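Long-range contact in N-Acetyltransferase, PseH (Campylobacter jejuni subsp. jejuni PT14, PDB 4XPL), which catalyses the acetyl-coenzyme A-dependent N-4 acetylation of a UDP-linked amino sugar, the third step in making pseudaminic acid, a sialic-acid-like sugar used to modify flagellin: residues A[72-77]-A[101-106]. The protein carries 8 engineered substitutions. Numbering follows the deposited sequence.
Sequences IGVIDF and ILMNEI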
ATOM      1  N   ILE A  72      11.662  -0.382   3.625  1.00 18.30           N
ATOM      2  CA  ILE A  72      11.660   0.497   2.457  1.00 17.78           C
ATOM      3  C   ILE A  72      10.334   1.178   2.134  1.00 17.02           C
ATOM      4  O   ILE A  72      10.316   2.143   1.373  1.00 16.04           O
ATOM      5  CB  ILE A  72      12.211  -0.219   1.203  1.00 18.71           C
ATOM      6  CG1 ILE A  72      11.405  -1.461   0.817  1.00 18.02           C
ATOM      7  CG2 ILE A  72      13.744  -0.606   1.492  1.00 19.21           C
ATOM      8  CD1 ILE A  72      11.621  -1.873  -0.682  1.00 20.92           C
ATOM      9  N   GLY A  73       9.242   0.711   2.735  1.00 15.30           N
ATOM     10  CA  GLY A  73       7.956   1.372   2.532  1.00 15.56           C
ATOM     11  C   GLY A  73       6.826   0.542   3.078  1.00 15.11           C
ATOM     12  O   GLY A  73       7.047  -0.476   3.773  1.00 14.85           O
ATOM     13  N   VAL A  74       5.624   1.007   2.777  1.00 15.47           N
ATOM     14  CA  VAL A  74       4.388   0.323   3.150  1.00 15.38           C
ATOM     15  C   VAL A  74       3.561   0.115   1.896  1.00 14.86           C
ATOM     16  O   VAL A  74       3.505   0.993   0.992  1.00 15.75           O
ATOM     17  CB  VAL A  74       3.604   1.175   4.182  1.00 16.49           C
ATOM     18  CG1 VAL A  74       2.081   0.778   4.289  1.00 18.22           C
ATOM     19  CG2 VAL A  74       4.303   1.146   5.553  1.00 16.51           C
ATOM     20  N   ILE A  75       2.889  -1.020   1.837  1.00 14.34           N
ATOM     21  CA  ILE A  75       1.879  -1.241   0.813  1.00 14.17           C
ATOM     22  C   ILE A  75       0.566  -1.658   1.435  1.00 14.41           C
ATOM     23  O   ILE A  75       0.544  -2.139   2.546  1.00 14.14           O
ATOM     24  CB  ILE A  75       2.352  -2.285  -0.248  1.00 13.62           C
ATOM     25  CG1 ILE A  75       2.603  -3.656   0.375  1.00 15.67           C
ATOM     26  CG2 ILE A  75       3.592  -1.770  -0.990  1.00 12.40           C
ATOM     27  CD1 ILE A  75       2.873  -4.783  -0.671  1.00 16.22           C
ATOM     28  N   ASP A  76      -0.534  -1.435   0.714  1.00 14.84           N
ATOM     29  CA  ASP A  76      -1.814  -1.785   1.224  1.00 16.27           C
ATOM     30  C   ASP A  76      -2.770  -2.183   0.134  1.00 15.37           C
ATOM     31  O   ASP A  76      -2.666  -1.744  -1.053  1.00 14.65           O
ATOM     32  CB  ASP A  76      -2.428  -0.683   2.114  1.00 17.64           C
ATOM     33  CG  ASP A  76      -2.874   0.520   1.346  1.00 21.99           C
ATOM     34  OD1 ASP A  76      -4.035   0.537   0.892  1.00 22.88           O
ATOM     35  OD2 ASP A  76      -2.053   1.444   1.213  1.00 24.50           O
ATOM     36  N   PHE A  77      -3.712  -3.019   0.575  1.00 15.64           N
ATOM     37  CA  PHE A  77      -4.785  -3.527  -0.256  1.00 16.83           C
ATOM     38  C   PHE A  77      -6.083  -3.328   0.517  1.00 18.26           C
ATOM     39  O   PHE A  77      -6.169  -3.731   1.662  1.00 18.52           O
ATOM     40  CB  PHE A  77      -4.555  -5.011  -0.529  1.00 16.87           C
ATOM     41  CG  PHE A  77      -3.191  -5.332  -1.052  1.00 15.15           C
ATOM     42  CD1 PHE A  77      -2.138  -5.608  -0.182  1.00 14.92           C
ATOM     43  CD2 PHE A  77      -2.964  -5.424  -2.410  1.00 17.84           C
ATOM     44  CE1 PHE A  77      -0.887  -5.904  -0.672  1.00 16.94           C
ATOM     45  CE2 PHE A  77      -1.742  -5.767  -2.902  1.00 17.08           C
ATOM     46  CZ  PHE A  77      -0.689  -5.997  -2.057  1.00 16.12           C
ATOM     47  N   ILE A 101       9.924  -1.371  -6.661  1.00 19.15           N
ATOM     48  CA  ILE A 101       9.965  -2.531  -5.785  1.00 18.17           C
ATOM     49  C   ILE A 101       8.632  -2.735  -5.097  1.00 16.79           C
ATOM     50  O   ILE A 101       8.087  -3.846  -5.077  1.00 17.14           O
ATOM     51  CB  ILE A 101      11.039  -2.364  -4.701  1.00 18.68           C
ATOM     52  CG1 ILE A 101      12.406  -2.285  -5.381  1.00 22.18           C
ATOM     53  CG2 ILE A 101      10.926  -3.525  -3.706  1.00 18.96           C
ATOM     54  CD1 ILE A 101      13.622  -2.134  -4.437  1.00 25.74           C
ATOM     55  N   LEU A 102       8.081  -1.659  -4.546  1.00 15.53           N
ATOM     56  CA  LEU A 102       6.771  -1.724  -3.921  1.00 14.91           C
ATOM     57  C   LEU A 102       5.683  -2.151  -4.897  1.00 15.46           C
ATOM     58  O   LEU A 102       4.812  -2.956  -4.540  1.00 14.25           O
ATOM     59  CB  LEU A 102       6.396  -0.403  -3.259  1.00 14.58           C
ATOM     60  CG  LEU A 102       7.365   0.211  -2.248  1.00 15.81           C
ATOM     61  CD1 LEU A 102       6.849   1.557  -1.686  1.00 16.99           C
ATOM     62  CD2 LEU A 102       7.683  -0.799  -1.124  1.00 15.74           C
ATOM     63  N   MET A 103       5.755  -1.631  -6.120  1.00 16.35           N
ATOM     64  CA  MET A 103       4.806  -2.001  -7.194  1.00 16.07           C
ATOM     65  C   MET A 103       4.940  -3.480  -7.578  1.00 15.65           C
ATOM     66  O   MET A 103       3.932  -4.178  -7.760  1.00 14.65           O
ATOM     67  CB  MET A 103       5.010  -1.124  -8.441  1.00 17.84           C
ATOM     68  CG  MET A 103       4.535   0.305  -8.329  1.00 20.55           C
ATOM     69  SD  MET A 103       2.784   0.454  -7.874  1.00 25.63           S
ATOM     70  CE  MET A 103       2.026  -0.391  -9.276  1.00 22.68           C
ATOM     71  N   ASN A 104       6.167  -3.975  -7.701  1.00 16.57           N
ATOM     72  CA  ASN A 104       6.358  -5.408  -7.933  1.00 16.85           C
ATOM     73  C   ASN A 104       5.679  -6.236  -6.855  1.00 16.58           C
ATOM     74  O   ASN A 104       5.038  -7.236  -7.162  1.00 16.90           O
ATOM     75  CB  ASN A 104       7.853  -5.819  -7.959  1.00 17.26           C
ATOM     76  CG  ASN A 104       8.592  -5.326  -9.202  1.00 19.60           C
ATOM     77  OD1 ASN A 104       7.986  -5.051 -10.267  1.00 19.57           O
ATOM     78  ND2 ASN A 104       9.922  -5.190  -9.064  1.00 17.93           N
ATOM     79  N   GLU A 105       5.891  -5.870  -5.592  1.00 15.32           N
ATOM     80  CA  GLU A 105       5.277  -6.582  -4.484  1.00 15.15           C
ATOM     81  C   GLU A 105       3.756  -6.511  -4.474  1.00 14.06           C
ATOM     82  O   GLU A 105       3.088  -7.504  -4.166  1.00 13.83           O
ATOM     83  CB  GLU A 105       5.812  -6.077  -3.146  1.00 15.77           C
ATOM     84  CG  GLU A 105       7.278  -6.333  -2.933  1.00 16.08           C
ATOM     85  CD  GLU A 105       7.659  -7.813  -3.048  1.00 24.13           C
ATOM     86  OE1 GLU A 105       7.010  -8.642  -2.383  1.00 24.93           O
ATOM     87  OE2 GLU A 105       8.591  -8.122  -3.804  1.00 25.10           O
ATOM     88  N   ILE A 106       3.215  -5.340  -4.780  1.00 13.38           N
ATOM     89  CA  ILE A 106       1.772  -5.153  -4.842  1.00 13.39           C
ATOM     90  C   ILE A 106       1.157  -6.084  -5.880  1.00 13.65           C
ATOM     91  O   ILE A 106       0.173  -6.765  -5.603  1.00 14.78           O
ATOM     92  CB  ILE A 106       1.384  -3.678  -5.172  1.00 14.08           C
ATOM     93  CG1 ILE A 106       1.556  -2.788  -3.923  1.00 14.62           C
ATOM     94  CG2 ILE A 106      -0.088  -3.579  -5.704  1.00 13.51           C
ATOM     95  CD1 ILE A 106       1.879  -1.368  -4.208  1.00 15.73           C
TER
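The one flat group that matters is the ring of F77, which turns its edge to I106: CE2 lies 3.5 Å from the carbonyl O of I106, in the plane of the ring, and 3.9 Å from CG2 of the same residue. The ring edge thus meets helix backbone and side chain together, while Y109, one turn further along the helix, meets the ring with planes at about 35°. Next along the strand, I75 and I106 lie antiparallel, side by side, CG2 of I75 sitting 3.7 Å from CD1 of I106. That same CG2 faces CB of L102. A chi1 of 62° sets the CG1 branch of I75 so that its CD1 touches CG1 of I106 and CB of E105, which turns its carboxylate from the strand. At the other end I72 runs nearly perpendicular to I101, its CD1 3.5 Å from I101 CG2. Between these isoleucines L102 brings CD2 to 4.3 Å from CA of G73 and near I72 CD1, and turns CD1 to the carbonyl of V74. The axes of 72-77 and 101-106 are 31° apart, the helix packed on the central sheet of the GNAT fold. The contact is buried and almost wholly apolar, apart from the I106 carbonyl at the F77 edge, so apolar side-chain packing joins helix and sheet; the L102 side chain is about 5 Å from bound acetyl-CoA, which touches D76 on the strand's other side.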